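Long-range contacts in copper-containing nitrite reductase (Thermus scotoductus, PDB 6HBE), which probably reduces nitrite to nitric oxide, taking electrons from a cytochrome c, as a copper-containing homotrimeric enzyme of denitrification: residues 47-55 with 291-299; 187-198 with 278-289. All blocks are in the same frame, centred on the assembly; numbering follows the deposited sequence.

Contact 1 (47-55 with 291-299)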
ATOM      1  N   ASN C  47     -28.346   9.532   3.679  1.00 24.24           N
ATOM      2  CA  ASN C  47     -29.361   9.156   4.671  1.00 26.35           C
ATOM      3  C   ASN C  47     -28.851   8.893   6.083  1.00 25.34           C
ATOM      4  O   ASN C  47     -29.417   8.073   6.811  1.00 27.95           O
ATOM      5  CB  ASN C  47     -30.157   7.955   4.186  1.00 28.37           C
ATOM      6  CG  ASN C  47     -30.774   8.166   2.814  1.00 30.42           C
ATOM      7  OD1 ASN C  47     -30.088   8.469   1.812  1.00 31.11           O
ATOM      8  ND2 ASN C  47     -32.068   7.979   2.741  1.00 33.45           N
ATOM      9  N   ASP C  48     -27.787   9.596   6.456  1.00 24.74           N
ATOM     10  CA  ASP C  48     -27.238   9.586   7.797  1.00 26.58           C
ATOM     11  C   ASP C  48     -26.630   8.228   8.274  1.00 27.11           C
ATOM     12  O   ASP C  48     -26.596   7.952   9.476  1.00 29.92           O
ATOM     13  CB  ASP C  48     -28.319  10.091   8.755  1.00 30.30           C
ATOM     14  CG  ASP C  48     -27.762  10.864   9.950  1.00 34.62           C
ATOM     15  OD1 ASP C  48     -26.824  11.700   9.805  1.00 32.92           O
ATOM     16  OD2 ASP C  48     -28.330  10.664  11.050  1.00 39.75           O
ATOM     17  N   MET C  49     -26.183   7.400   7.321  0.50 25.36           N
ATOM     18  CA  MET C  49     -25.503   6.111   7.590  0.50 25.82           C
ATOM     19  C   MET C  49     -24.302   5.962   6.643  0.50 24.13           C
ATOM     20  O   MET C  49     -24.380   6.417   5.507  0.50 21.30           O
ATOM     21  CB  MET C  49     -26.451   4.924   7.383  0.50 28.16           C
ATOM     22  CG  MET C  49     -27.482   5.086   6.277  0.50 31.03           C
ATOM     23  SD  MET C  49     -28.702   3.749   6.163  0.50 35.86           S
ATOM     24  CE  MET C  49     -28.991   3.431   7.903  0.50 35.48           C
ATOM     25  N   SER C  50     -23.217   5.327   7.107  1.00 22.19           N
ATOM     26  CA  SER C  50     -22.074   4.966   6.235  1.00 21.32           C
ATOM     27  C   SER C  50     -21.608   3.533   6.592  1.00 20.65           C
ATOM     28  O   SER C  50     -21.107   3.331   7.692  1.00 20.45           O
ATOM     29  CB  SER C  50     -20.919   5.946   6.410  1.00 21.85           C
ATOM     30  OG  SER C  50     -19.845   5.610   5.523  1.00 22.45           O
ATOM     31  N   PRO C  51     -21.789   2.548   5.715  1.00 19.18           N
ATOM     32  CA  PRO C  51     -22.343   2.709   4.358  1.00 19.87           C
ATOM     33  C   PRO C  51     -23.816   3.087   4.324  1.00 23.18           C
ATOM     34  O   PRO C  51     -24.566   2.857   5.301  1.00 22.30           O
ATOM     35  CB  PRO C  51     -22.164   1.331   3.733  1.00 20.42           C
ATOM     36  CG  PRO C  51     -21.944   0.383   4.863  1.00 19.92           C
ATOM     37  CD  PRO C  51     -21.280   1.188   5.947  1.00 18.21           C
ATOM     38  N   GLY C  52     -24.224   3.677   3.202  1.00 21.36           N
ATOM     39  CA  GLY C  52     -25.585   4.159   3.038  1.00 23.20           C
ATOM     40  C   GLY C  52     -26.637   3.061   2.814  1.00 23.47           C
ATOM     41  O   GLY C  52     -26.323   1.871   2.916  1.00 23.68           O
ATOM     42  N   PRO C  53     -27.882   3.454   2.517  1.00 23.09           N
ATOM     43  CA  PRO C  53     -28.963   2.515   2.234  1.00 25.66           C
ATOM     44  C   PRO C  53     -28.587   1.471   1.204  1.00 23.14           C
ATOM     45  O   PRO C  53     -28.005   1.816   0.195  1.00 23.90           O
ATOM     46  CB  PRO C  53     -30.074   3.435   1.672  1.00 25.25           C
ATOM     47  CG  PRO C  53     -29.850   4.701   2.410  1.00 24.03           C
ATOM     48  CD  PRO C  53     -28.349   4.848   2.368  1.00 23.71           C
ATOM     49  N   MET C  54     -28.888   0.218   1.479  1.00 21.77           N
ATOM     50  CA  MET C  54     -28.631  -0.878   0.548  1.00 22.64           C
ATOM     51  C   MET C  54     -29.831  -1.054  -0.347  1.00 23.52           C
ATOM     52  O   MET C  54     -30.951  -1.201   0.167  1.00 23.36           O
ATOM     53  CB  MET C  54     -28.350  -2.188   1.318  1.00 22.85           C
ATOM     54  CG  MET C  54     -28.064  -3.377   0.399  1.00 24.76           C
ATOM     55  SD  MET C  54     -27.782  -4.943   1.278  1.00 26.32           S
ATOM     56  CE  MET C  54     -29.466  -5.415   1.691  1.00 28.29           C
ATOM     57  N   LEU C  55     -29.607  -1.081  -1.671  1.00 23.35           N
ATOM     58  CA  LEU C  55     -30.662  -1.242  -2.677  1.00 24.11           C
ATOM     59  C   LEU C  55     -30.569  -2.602  -3.312  1.00 25.43           C
ATOM     60  O   LEU C  55     -29.474  -3.031  -3.678  1.00 24.26           O
ATOM     61  CB  LEU C  55     -30.526  -0.162  -3.765  1.00 26.60           C
ATOM     62  CG  LEU C  55     -30.080   1.232  -3.317  1.00 27.97           C
ATOM     63  CD1 LEU C  55     -29.972   2.184  -4.522  1.00 30.17           C
ATOM     64  CD2 LEU C  55     -30.978   1.823  -2.241  1.00 27.83           C
ATOM     65  N   GLU C 291     -31.994 -10.917   7.537  1.00 30.33           N
ATOM     66  CA  GLU C 291     -30.790 -10.746   6.717  1.00 28.62           C
ATOM     67  C   GLU C 291     -29.894  -9.599   7.190  1.00 25.07           C
ATOM     68  O   GLU C 291     -30.364  -8.545   7.635  1.00 24.21           O
ATOM     69  CB  GLU C 291     -31.145 -10.607   5.240  1.00 32.24           C
ATOM     70  CG  GLU C 291     -31.919  -9.362   4.884  1.00 37.03           C
ATOM     71  CD  GLU C 291     -32.215  -9.227   3.394  1.00 37.82           C
ATOM     72  OE1 GLU C 291     -32.268 -10.250   2.685  1.00 34.43           O
ATOM     73  OE2 GLU C 291     -32.374  -8.071   2.952  1.00 40.27           O
ATOM     74  N   VAL C 292     -28.591  -9.802   7.072  1.00 23.07           N
ATOM     75  CA  VAL C 292     -27.599  -8.803   7.492  1.00 23.20           C
ATOM     76  C   VAL C 292     -27.459  -7.836   6.316  1.00 22.43           C
ATOM     77  O   VAL C 292     -27.010  -8.239   5.237  1.00 22.94           O
ATOM     78  CB  VAL C 292     -26.260  -9.459   7.859  1.00 24.67           C
ATOM     79  CG1 VAL C 292     -25.177  -8.406   8.163  1.00 25.85           C
ATOM     80  CG2 VAL C 292     -26.452 -10.352   9.082  1.00 24.93           C
ATOM     81  N   ARG C 293     -27.906  -6.600   6.515  1.00 20.52           N
ATOM     82  CA  ARG C 293     -27.856  -5.548   5.487  1.00 21.58           C
ATOM     83  C   ARG C 293     -26.501  -4.791   5.519  1.00 21.88           C
ATOM     84  O   ARG C 293     -25.906  -4.531   6.605  1.00 21.25           O
ATOM     85  CB  ARG C 293     -29.012  -4.547   5.697  1.00 23.37           C
ATOM     86  CG  ARG C 293     -30.410  -5.173   5.713  1.00 24.18           C
ATOM     87  CD  ARG C 293     -31.500  -4.181   6.120  1.00 26.55           C
ATOM     88  NE  ARG C 293     -31.615  -3.124   5.124  1.00 26.81           N
ATOM     89  CZ  ARG C 293     -32.158  -3.239   3.913  1.00 30.88           C
ATOM     90  NH1 ARG C 293     -32.762  -4.346   3.512  1.00 31.69           N
ATOM     91  NH2 ARG C 293     -32.139  -2.179   3.102  1.00 34.44           N
ATOM     92  N   ALA C 294     -26.080  -4.321   4.351  1.00 22.44           N
ATOM     93  CA  ALA C 294     -24.783  -3.645   4.223  1.00 21.22           C
ATOM     94  C   ALA C 294     -24.942  -2.158   4.473  1.00 22.01           C
ATOM     95  O   ALA C 294     -24.712  -1.338   3.565  1.00 20.50           O
ATOM     96  CB  ALA C 294     -24.196  -3.912   2.868  1.00 22.56           C
ATOM     97  N   GLU C 295     -25.260  -1.815   5.730  1.00 21.58           N
ATOM     98  CA  GLU C 295     -25.676  -0.464   6.130  1.00 22.27           C
ATOM     99  C   GLU C 295     -25.043  -0.152   7.464  1.00 22.24           C
ATOM    100  O   GLU C 295     -24.990  -1.022   8.362  1.00 22.24           O
ATOM    101  CB  GLU C 295     -27.210  -0.369   6.257  1.00 24.01           C
ATOM    102  CG  GLU C 295     -27.959  -0.513   4.938  1.00 24.50           C
ATOM    103  CD  GLU C 295     -29.481  -0.585   5.046  1.00 26.50           C
ATOM    104  OE1 GLU C 295     -30.021  -0.881   6.143  1.00 26.46           O
ATOM    105  OE2 GLU C 295     -30.164  -0.445   3.984  1.00 27.39           O
ATOM    106  N   GLY C 296     -24.537   1.058   7.591  1.00 21.08           N
ATOM    107  CA  GLY C 296     -23.979   1.563   8.856  1.00 22.08           C
ATOM    108  C   GLY C 296     -25.034   1.768   9.940  1.00 25.87           C
ATOM    109  O   GLY C 296     -26.226   1.770   9.663  1.00 26.13           O
ATOM    110  N   VAL C 297     -24.573   1.975  11.170  1.00 27.85           N
ATOM    111  CA  VAL C 297     -25.435   2.363  12.289  1.00 35.41           C
ATOM    112  C   VAL C 297     -25.825   3.839  12.059  1.00 35.17           C
ATOM    113  O   VAL C 297     -24.941   4.655  11.737  1.00 33.71           O
ATOM    114  CB  VAL C 297     -24.688   2.289  13.641  1.00 36.02           C
ATOM    115  CG1 VAL C 297     -25.604   2.707  14.798  1.00 37.47           C
ATOM    116  CG2 VAL C 297     -24.121   0.883  13.888  1.00 39.15           C
ATOM    117  N   PRO C 298     -27.112   4.206  12.242  1.00 33.96           N
ATOM    118  CA  PRO C 298     -27.479   5.629  12.057  1.00 32.42           C
ATOM    119  C   PRO C 298     -26.625   6.591  12.884  1.00 32.20           C
ATOM    120  O   PRO C 298     -26.212   6.242  13.981  1.00 29.63           O
ATOM    121  CB  PRO C 298     -28.941   5.668  12.534  1.00 34.99           C
ATOM    122  CG  PRO C 298     -29.439   4.296  12.216  1.00 35.36           C
ATOM    123  CD  PRO C 298     -28.293   3.402  12.618  1.00 34.44           C
ATOM    124  N   GLY C 299     -26.362   7.784  12.349  1.00 32.05           N
ATOM    125  CA  GLY C 299     -25.467   8.745  12.996  1.00 33.48           C
ATOM    126  C   GLY C 299     -26.036   9.481  14.192  1.00 35.34           C
ATOM    127  O   GLY C 299     -27.208   9.329  14.520  1.00 32.97           O
TER
HETATM  128  O   HOH W   1     -23.051   4.785   9.928  1.00 24.87           O
HETATM  129  O   HOH W   2     -25.325  -0.010   1.162  1.00 19.19           O
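M54 reaches onto 291-299 with its sulfur, and E295 answers by taking the M54 backbone N-H. The tight half of the contact lies here and at P51. With CG anti to the backbone N (chi1 -180°) and the chain bending at SD, the M54 side chain sets its sulfur 3.6 Å from A294 N, a weak N-H...S bond, and lays CE over one face of the R293 guanidinium, off-centre, 3.9 Å from NH1; this guanidinium lies at the solvent side of the M54 packing. E295 stretches back alongside G52, and its OE2 accepts from M54 N at 2.9 Å through the anti lone pair, almost straight at 177°. R293 grips the same carboxylate side-on: NE to OE1, and NH2 to OE2 at 2.8 Å, both from above the carboxylate plane. Three bonds, shared between both oxygens, thus hold the acid. Next along, G296 N gives a straight bond to P51 O, on a lone pair, and G296 CA makes a CA-H...O contact with S50 O at 3.6 Å. Buried P51 lies with CG 3.5 Å from A294 O, and a water donates to both G52 O and A294 O.

The other end is looser. M49 CE comes only to 4.4 Å from P298 CG, on an exposed proline, and another water bridges S50 N and V297 O. G299 N still bonds D48 O, but bent to 144°, while D48 OD1 turns to S31. The first-domain loop between strands 39-46 and 55-58 thus meets the linker leaving strand 277-282: irregular loop-to-loop packing in a copper nitrite reductase built of cupredoxin domains.

Contact 2 (187-198 with 278-289)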
ATOM      1  N   TYR C 187     -19.285  -7.285  14.325  1.00 22.07           N
ATOM      2  CA  TYR C 187     -19.785  -8.646  14.427  1.00 21.52           C
ATOM      3  C   TYR C 187     -18.906  -9.543  15.322  1.00 20.97           C
ATOM      4  O   TYR C 187     -19.101 -10.754  15.377  1.00 21.86           O
ATOM      5  CB  TYR C 187     -20.033  -9.247  13.036  1.00 20.52           C
ATOM      6  CG  TYR C 187     -20.928  -8.376  12.160  1.00 20.70           C
ATOM      7  CD1 TYR C 187     -22.283  -8.204  12.459  1.00 19.87           C
ATOM      8  CD2 TYR C 187     -20.417  -7.714  11.037  1.00 21.01           C
ATOM      9  CE1 TYR C 187     -23.108  -7.372  11.691  1.00 20.19           C
ATOM     10  CE2 TYR C 187     -21.227  -6.872  10.246  1.00 21.45           C
ATOM     11  CZ  TYR C 187     -22.587  -6.721  10.555  1.00 21.87           C
ATOM     12  OH  TYR C 187     -23.408  -5.897   9.786  1.00 21.13           O
ATOM     13  N   VAL C 188     -17.956  -8.939  16.044  1.00 20.99           N
ATOM     14  CA  VAL C 188     -17.436  -9.539  17.291  1.00 22.62           C
ATOM     15  C   VAL C 188     -18.376  -9.165  18.444  1.00 23.20           C
ATOM     16  O   VAL C 188     -18.797 -10.046  19.222  1.00 22.94           O
ATOM     17  CB  VAL C 188     -15.972  -9.120  17.598  1.00 22.50           C
ATOM     18  CG1 VAL C 188     -15.467  -9.764  18.877  1.00 22.66           C
ATOM     19  CG2 VAL C 188     -15.053  -9.524  16.444  1.00 22.25           C
ATOM     20  N   ASP C 189     -18.700  -7.862  18.561  1.00 23.52           N
ATOM     21  CA  ASP C 189     -19.590  -7.360  19.611  1.00 23.44           C
ATOM     22  C   ASP C 189     -20.984  -7.996  19.511  1.00 25.02           C
ATOM     23  O   ASP C 189     -21.618  -8.249  20.545  1.00 26.95           O
ATOM     24  CB  ASP C 189     -19.758  -5.836  19.544  1.00 23.95           C
ATOM     25  CG  ASP C 189     -18.471  -5.069  19.862  1.00 25.60           C
ATOM     26  OD1 ASP C 189     -17.552  -5.609  20.469  1.00 25.13           O
ATOM     27  OD2 ASP C 189     -18.393  -3.902  19.473  1.00 26.06           O
ATOM     28  N   GLU C 190     -21.453  -8.229  18.282  1.00 22.96           N
ATOM     29  CA  GLU C 190     -22.740  -8.863  18.020  1.00 24.17           C
ATOM     30  C   GLU C 190     -22.572  -9.959  16.966  1.00 22.38           C
ATOM     31  O   GLU C 190     -22.808  -9.725  15.762  1.00 23.98           O
ATOM     32  CB  GLU C 190     -23.792  -7.829  17.562  1.00 26.77           C
ATOM     33  CG  GLU C 190     -24.152  -6.748  18.562  1.00 29.43           C
ATOM     34  CD  GLU C 190     -25.171  -5.738  18.013  1.00 34.19           C
ATOM     35  OE1 GLU C 190     -24.801  -4.784  17.283  1.00 34.18           O
ATOM     36  OE2 GLU C 190     -26.377  -5.890  18.320  1.00 38.39           O
ATOM     37  N   PRO C 191     -22.166 -11.174  17.397  1.00 22.31           N
ATOM     38  CA  PRO C 191     -21.952 -12.264  16.422  1.00 21.71           C
ATOM     39  C   PRO C 191     -23.207 -12.668  15.626  1.00 23.08           C
ATOM     40  O   PRO C 191     -24.327 -12.549  16.133  1.00 25.18           O
ATOM     41  CB  PRO C 191     -21.421 -13.424  17.283  1.00 22.55           C
ATOM     42  CG  PRO C 191     -20.897 -12.781  18.531  1.00 22.39           C
ATOM     43  CD  PRO C 191     -21.756 -11.570  18.762  1.00 21.69           C
ATOM     44  N   ILE C 192     -23.016 -13.079  14.386  1.00 21.59           N
ATOM     45  CA  ILE C 192     -24.118 -13.444  13.470  1.00 21.88           C
ATOM     46  C   ILE C 192     -24.554 -14.928  13.669  1.00 22.46           C
ATOM     47  O   ILE C 192     -23.748 -15.845  13.459  1.00 22.37           O
ATOM     48  CB  ILE C 192     -23.713 -13.190  12.012  1.00 22.02           C
ATOM     49  CG1 ILE C 192     -23.460 -11.698  11.759  1.00 22.19           C
ATOM     50  CG2 ILE C 192     -24.764 -13.736  11.038  1.00 22.83           C
ATOM     51  CD1 ILE C 192     -22.698 -11.412  10.468  1.00 23.12           C
ATOM     52  N   PRO C 193     -25.803 -15.179  14.127  1.00 24.06           N
ATOM     53  CA  PRO C 193     -26.173 -16.586  14.384  1.00 23.33           C
ATOM     54  C   PRO C 193     -26.393 -17.366  13.090  1.00 22.35           C
ATOM     55  O   PRO C 193     -27.071 -16.882  12.204  1.00 24.11           O
ATOM     56  CB  PRO C 193     -27.510 -16.471  15.181  1.00 24.40           C
ATOM     57  CG  PRO C 193     -27.509 -15.069  15.737  1.00 26.39           C
ATOM     58  CD  PRO C 193     -26.825 -14.254  14.656  1.00 26.50           C
ATOM     59  N   VAL C 194     -25.798 -18.559  13.004  1.00 22.00           N
ATOM     60  CA  VAL C 194     -25.989 -19.496  11.896  1.00 21.60           C
ATOM     61  C   VAL C 194     -26.111 -20.913  12.474  1.00 22.23           C
ATOM     62  O   VAL C 194     -25.834 -21.129  13.641  1.00 23.88           O
ATOM     63  CB  VAL C 194     -24.821 -19.439  10.862  1.00 22.98           C
ATOM     64  CG1 VAL C 194     -24.648 -18.006  10.298  1.00 23.86           C
ATOM     65  CG2 VAL C 194     -23.514 -20.002  11.414  1.00 21.51           C
ATOM     66  N   ARG C 195     -26.540 -21.856  11.650  1.00 22.86           N
ATOM     67  CA  ARG C 195     -26.612 -23.277  12.020  1.00 24.74           C
ATOM     68  C   ARG C 195     -25.626 -24.120  11.191  1.00 23.95           C
ATOM     69  O   ARG C 195     -25.490 -23.899   9.967  1.00 23.62           O
ATOM     70  CB  ARG C 195     -28.011 -23.840  11.747  1.00 26.03           C
ATOM     71  CG  ARG C 195     -29.149 -23.122  12.455  1.00 27.48           C
ATOM     72  CD  ARG C 195     -30.478 -23.829  12.162  1.00 31.56           C
ATOM     73  NE  ARG C 195     -31.602 -23.057  12.683  1.00 34.54           N
ATOM     74  CZ  ARG C 195     -32.836 -23.016  12.162  1.00 41.87           C
ATOM     75  NH1 ARG C 195     -33.172 -23.723  11.073  1.00 40.96           N
ATOM     76  NH2 ARG C 195     -33.755 -22.233  12.733  1.00 42.40           N
ATOM     77  N   PRO C 196     -25.015 -25.153  11.813  1.00 23.19           N
ATOM     78  CA  PRO C 196     -24.280 -26.143  11.032  1.00 23.98           C
ATOM     79  C   PRO C 196     -25.144 -26.703   9.912  1.00 25.42           C
ATOM     80  O   PRO C 196     -26.352 -26.893  10.125  1.00 25.01           O
ATOM     81  CB  PRO C 196     -23.930 -27.223  12.062  1.00 23.55           C
ATOM     82  CG  PRO C 196     -23.916 -26.513  13.359  1.00 25.18           C
ATOM     83  CD  PRO C 196     -25.007 -25.481  13.257  1.00 24.56           C
ATOM     84  N   GLY C 197     -24.553 -26.884   8.730  1.00 24.01           N
ATOM     85  CA  GLY C 197     -25.281 -27.262   7.514  1.00 24.16           C
ATOM     86  C   GLY C 197     -26.000 -26.153   6.746  1.00 26.90           C
ATOM     87  O   GLY C 197     -26.453 -26.403   5.654  1.00 27.24           O
ATOM     88  N   ASP C 198     -26.144 -24.936   7.284  1.00 26.35           N
ATOM     89  CA  ASP C 198     -26.806 -23.835   6.528  1.00 26.42           C
ATOM     90  C   ASP C 198     -26.116 -23.545   5.185  1.00 27.63           C
ATOM     91  O   ASP C 198     -24.853 -23.507   5.105  1.00 26.96           O
ATOM     92  CB  ASP C 198     -26.754 -22.501   7.311  1.00 26.31           C
ATOM     93  CG  ASP C 198     -27.887 -22.310   8.270  1.00 29.14           C
ATOM     94  OD1 ASP C 198     -28.891 -23.066   8.237  1.00 28.54           O
ATOM     95  OD2 ASP C 198     -27.751 -21.370   9.095  1.00 30.93           O
ATOM     96  N   GLY C 278     -15.093 -10.258  12.012  1.00 19.65           N
ATOM     97  CA  GLY C 278     -16.413 -10.564  12.640  1.00 21.50           C
ATOM     98  C   GLY C 278     -16.604 -12.068  12.849  1.00 22.35           C
ATOM     99  O   GLY C 278     -15.721 -12.857  12.456  1.00 21.33           O
ATOM    100  N   ILE C 279     -17.706 -12.465  13.496  1.00 20.94           N
ATOM    101  CA  ILE C 279     -17.925 -13.879  13.905  1.00 21.56           C
ATOM    102  C   ILE C 279     -19.273 -14.387  13.380  1.00 20.81           C
ATOM    103  O   ILE C 279     -20.289 -13.724  13.602  1.00 22.00           O
ATOM    104  CB  ILE C 279     -17.915 -14.038  15.447  1.00 23.73           C
ATOM    105  CG1 ILE C 279     -16.535 -13.731  16.009  1.00 23.85           C
ATOM    106  CG2 ILE C 279     -18.309 -15.467  15.874  1.00 24.22           C
ATOM    107  CD1 ILE C 279     -16.466 -13.539  17.516  1.00 23.29           C
ATOM    108  N   LEU C 280     -19.266 -15.539  12.691  1.00 20.22           N
ATOM    109  CA  LEU C 280     -20.461 -16.353  12.424  1.00 21.41           C
ATOM    110  C   LEU C 280     -20.541 -17.447  13.519  1.00 21.66           C
ATOM    111  O   LEU C 280     -19.697 -18.326  13.565  1.00 21.96           O
ATOM    112  CB  LEU C 280     -20.362 -17.003  11.043  1.00 22.86           C
ATOM    113  CG  LEU C 280     -19.981 -16.063   9.873  1.00 22.73           C
ATOM    114  CD1 LEU C 280     -19.931 -16.808   8.562  1.00 22.68           C
ATOM    115  CD2 LEU C 280     -20.912 -14.874   9.773  1.00 23.90           C
ATOM    116  N   ARG C 281     -21.534 -17.368  14.410  1.00 22.83           N
ATOM    117  CA  ARG C 281     -21.610 -18.262  15.574  1.00 23.27           C
ATOM    118  C   ARG C 281     -22.586 -19.391  15.288  1.00 24.10           C
ATOM    119  O   ARG C 281     -23.808 -19.191  15.314  1.00 22.89           O
ATOM    120  CB  ARG C 281     -21.992 -17.473  16.833  1.00 24.16           C
ATOM    121  CG  ARG C 281     -22.011 -18.303  18.136  1.00 24.84           C
ATOM    122  CD  ARG C 281     -21.771 -17.422  19.361  1.00 24.88           C
ATOM    123  NE  ARG C 281     -20.372 -17.007  19.488  1.00 24.60           N
ATOM    124  CZ  ARG C 281     -19.906 -16.079  20.342  1.00 27.25           C
ATOM    125  NH1 ARG C 281     -20.714 -15.380  21.166  1.00 27.56           N
ATOM    126  NH2 ARG C 281     -18.592 -15.838  20.391  1.00 26.95           N
ATOM    127  N   ALA C 282     -22.035 -20.580  15.008  1.00 23.97           N
ATOM    128  CA  ALA C 282     -22.824 -21.717  14.538  1.00 24.49           C
ATOM    129  C   ALA C 282     -23.325 -22.520  15.746  1.00 25.59           C
ATOM    130  O   ALA C 282     -22.511 -22.962  16.590  1.00 25.16           O
ATOM    131  CB  ALA C 282     -22.010 -22.597  13.595  1.00 24.66           C
ATOM    132  N   LYS C 283     -24.652 -22.636  15.854  1.00 26.40           N
ATOM    133  CA  LYS C 283     -25.333 -23.448  16.911  1.00 27.05           C
ATOM    134  C   LYS C 283     -26.504 -24.173  16.306  1.00 26.10           C
ATOM    135  O   LYS C 283     -27.255 -23.596  15.520  1.00 26.13           O
ATOM    136  CB  LYS C 283     -25.879 -22.575  18.035  1.00 29.70           C
ATOM    137  CG  LYS C 283     -24.795 -21.945  18.864  1.00 33.67           C
ATOM    138  CD  LYS C 283     -25.355 -21.181  20.049  1.00 40.12           C
ATOM    139  CE  LYS C 283     -24.211 -20.613  20.890  1.00 45.01           C
ATOM    140  NZ  LYS C 283     -24.654 -19.398  21.622  1.00 46.15           N
ATOM    141  N   LYS C 284     -26.674 -25.439  16.689  1.00 26.65           N
ATOM    142  CA  LYS C 284     -27.762 -26.290  16.165  1.00 29.47           C
ATOM    143  C   LYS C 284     -29.140 -25.671  16.353  1.00 28.39           C
ATOM    144  O   LYS C 284     -29.997 -25.777  15.482  1.00 30.20           O
ATOM    145  CB  LYS C 284     -27.745 -27.670  16.874  1.00 33.68           C
ATOM    146  CG  LYS C 284     -26.590 -28.587  16.481  1.00 41.78           C
ATOM    147  CD  LYS C 284     -26.603 -28.896  14.987  1.00 50.38           C
ATOM    148  CE  LYS C 284     -25.882 -30.185  14.583  1.00 53.37           C
ATOM    149  NZ  LYS C 284     -24.428 -30.182  14.926  1.00 56.86           N
ATOM    150  N   ASP C 285     -29.338 -24.985  17.464  1.00 29.06           N
ATOM    151  CA  ASP C 285     -30.685 -24.412  17.760  1.00 37.90           C
ATOM    152  C   ASP C 285     -30.838 -22.921  17.365  1.00 37.57           C
ATOM    153  O   ASP C 285     -31.754 -22.237  17.842  1.00 36.02           O
ATOM    154  CB  ASP C 285     -31.050 -24.643  19.252  1.00 40.40           C
ATOM    155  CG  ASP C 285     -30.005 -24.084  20.232  1.00 47.00           C
ATOM    156  OD1 ASP C 285     -29.021 -23.436  19.789  1.00 50.14           O
ATOM    157  OD2 ASP C 285     -30.163 -24.320  21.460  1.00 46.99           O
ATOM    158  N   ALA C 286     -29.961 -22.412  16.489  1.00 33.41           N
ATOM    159  CA  ALA C 286     -29.903 -20.964  16.249  1.00 30.56           C
ATOM    160  C   ALA C 286     -31.172 -20.485  15.537  1.00 30.73           C
ATOM    161  O   ALA C 286     -31.598 -21.086  14.535  1.00 29.77           O
ATOM    162  CB  ALA C 286     -28.673 -20.599  15.416  1.00 30.29           C
ATOM    163  N   PRO C 287     -31.756 -19.365  16.010  1.00 31.46           N
ATOM    164  CA  PRO C 287     -32.901 -18.814  15.307  1.00 32.06           C
ATOM    165  C   PRO C 287     -32.512 -18.255  13.959  1.00 32.59           C
ATOM    166  O   PRO C 287     -31.353 -17.862  13.751  1.00 32.02           O
ATOM    167  CB  PRO C 287     -33.371 -17.693  16.229  1.00 33.20           C
ATOM    168  CG  PRO C 287     -32.125 -17.243  16.890  1.00 36.44           C
ATOM    169  CD  PRO C 287     -31.366 -18.523  17.149  1.00 33.41           C
ATOM    170  N   ARG C 288     -33.459 -18.267  13.032  1.00 31.11           N
ATOM    171  CA  ARG C 288     -33.277 -17.582  11.780  1.00 32.01           C
ATOM    172  C   ARG C 288     -33.479 -16.054  11.924  1.00 32.60           C
ATOM    173  O   ARG C 288     -34.609 -15.560  12.026  1.00 28.67           O
ATOM    174  CB  ARG C 288     -34.203 -18.161  10.737  1.00 35.25           C
ATOM    175  CG  ARG C 288     -33.859 -17.726   9.334  1.00 38.82           C
ATOM    176  CD  ARG C 288     -32.473 -18.206   8.930  1.00 42.73           C
ATOM    177  NE  ARG C 288     -32.349 -19.673   8.958  1.00 43.42           N
ATOM    178  CZ  ARG C 288     -31.229 -20.371   9.224  1.00 48.10           C
ATOM    179  NH1 ARG C 288     -30.082 -19.765   9.573  1.00 45.59           N
ATOM    180  NH2 ARG C 288     -31.262 -21.709   9.167  1.00 44.86           N
ATOM    181  N   ILE C 289     -32.371 -15.312  11.986  1.00 31.26           N
ATOM    182  CA  ILE C 289     -32.449 -13.861  12.147  1.00 30.27           C
ATOM    183  C   ILE C 289     -32.749 -13.188  10.817  1.00 30.09           C
ATOM    184  O   ILE C 289     -32.633 -13.821   9.758  1.00 28.99           O
ATOM    185  CB  ILE C 289     -31.181 -13.272  12.772  1.00 32.94           C
ATOM    186  CG1 ILE C 289     -29.937 -13.487  11.871  1.00 35.11           C
ATOM    187  CG2 ILE C 289     -31.000 -13.843  14.170  1.00 33.22           C
ATOM    188  CD1 ILE C 289     -28.916 -12.375  12.050  1.00 37.46           C
TER
HETATM  189  O   HOH W   3     -29.764 -17.504  11.518  1.00 28.91           O
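V194 CG2 lies against A282 CB, 3.7 Å away, on one side of a parallel strand pair. CG1 of V194 is anti to the carbonyl carbon (chi1 -57°), which leaves CG2 between N and C, facing A282. On the same face I192 and L280 lie side by side, CD1 to CD2 at 4.0 Å, and pack against L156 of strand 154-163. I192 CD1 also sits over the rim of the Y187 ring, while Y187 CB rests on G278 CA at 3.9 Å.

On the other face are P193 and R281, with P191 at the start of the strand. P193 meets I289 at about a right angle, its CD against I289 CD1; P191 lays CG on one face of the R281 guanidinium, 3.7 Å from NH1, and R281 NE makes a salt bridge with D261. Farther along, A286 pushes its methyl to 3.4 Å from V194 O, and P196 fits against the crossing K284 chain.

R288 bends at chi2 and chi3 to grip D198 end-on, NH1 to OD2 and NH2 to OD1, each at 2.9 Å, with the flat groups 58° apart. OD2 also takes R195 N, from the opposite face of its plane. R288 NH2 lies over one face of the R195 guanidinium, toward its rim, while R195 NE bonds A286 O at 2.7 Å near the plane.

I192 gives N-H to I279 O and accepts from R281 N; V194 gives to R281 O and accepts from K283 N. The axes of strands 192-194 and 278-282 lie at 33°: a parallel edge pairing in a beta sheet of the second cupredoxin domain, with strand 192-194 outermost within the chain.

Contact 2 uses strand 277-282 and the turn after it, contact 1 the continuation of the same chain, laid against a first-domain loop. Contact 2 is regular, with a backbone ladder, apolar packing and a salt bridge near its end; contact 1 has no regular structure and relies on scattered backbone bonds, a methionine and a charged network. Each is partly buried, but contact 2 is peripheral, its centre about 29 Å from the chain centre against 14 Å for contact 1, and its V188 packs on L381 of another subunit. They meet at V292, which packs on I192 and on the Y187 hydroxyl, itself hydrogen-bonded to N181.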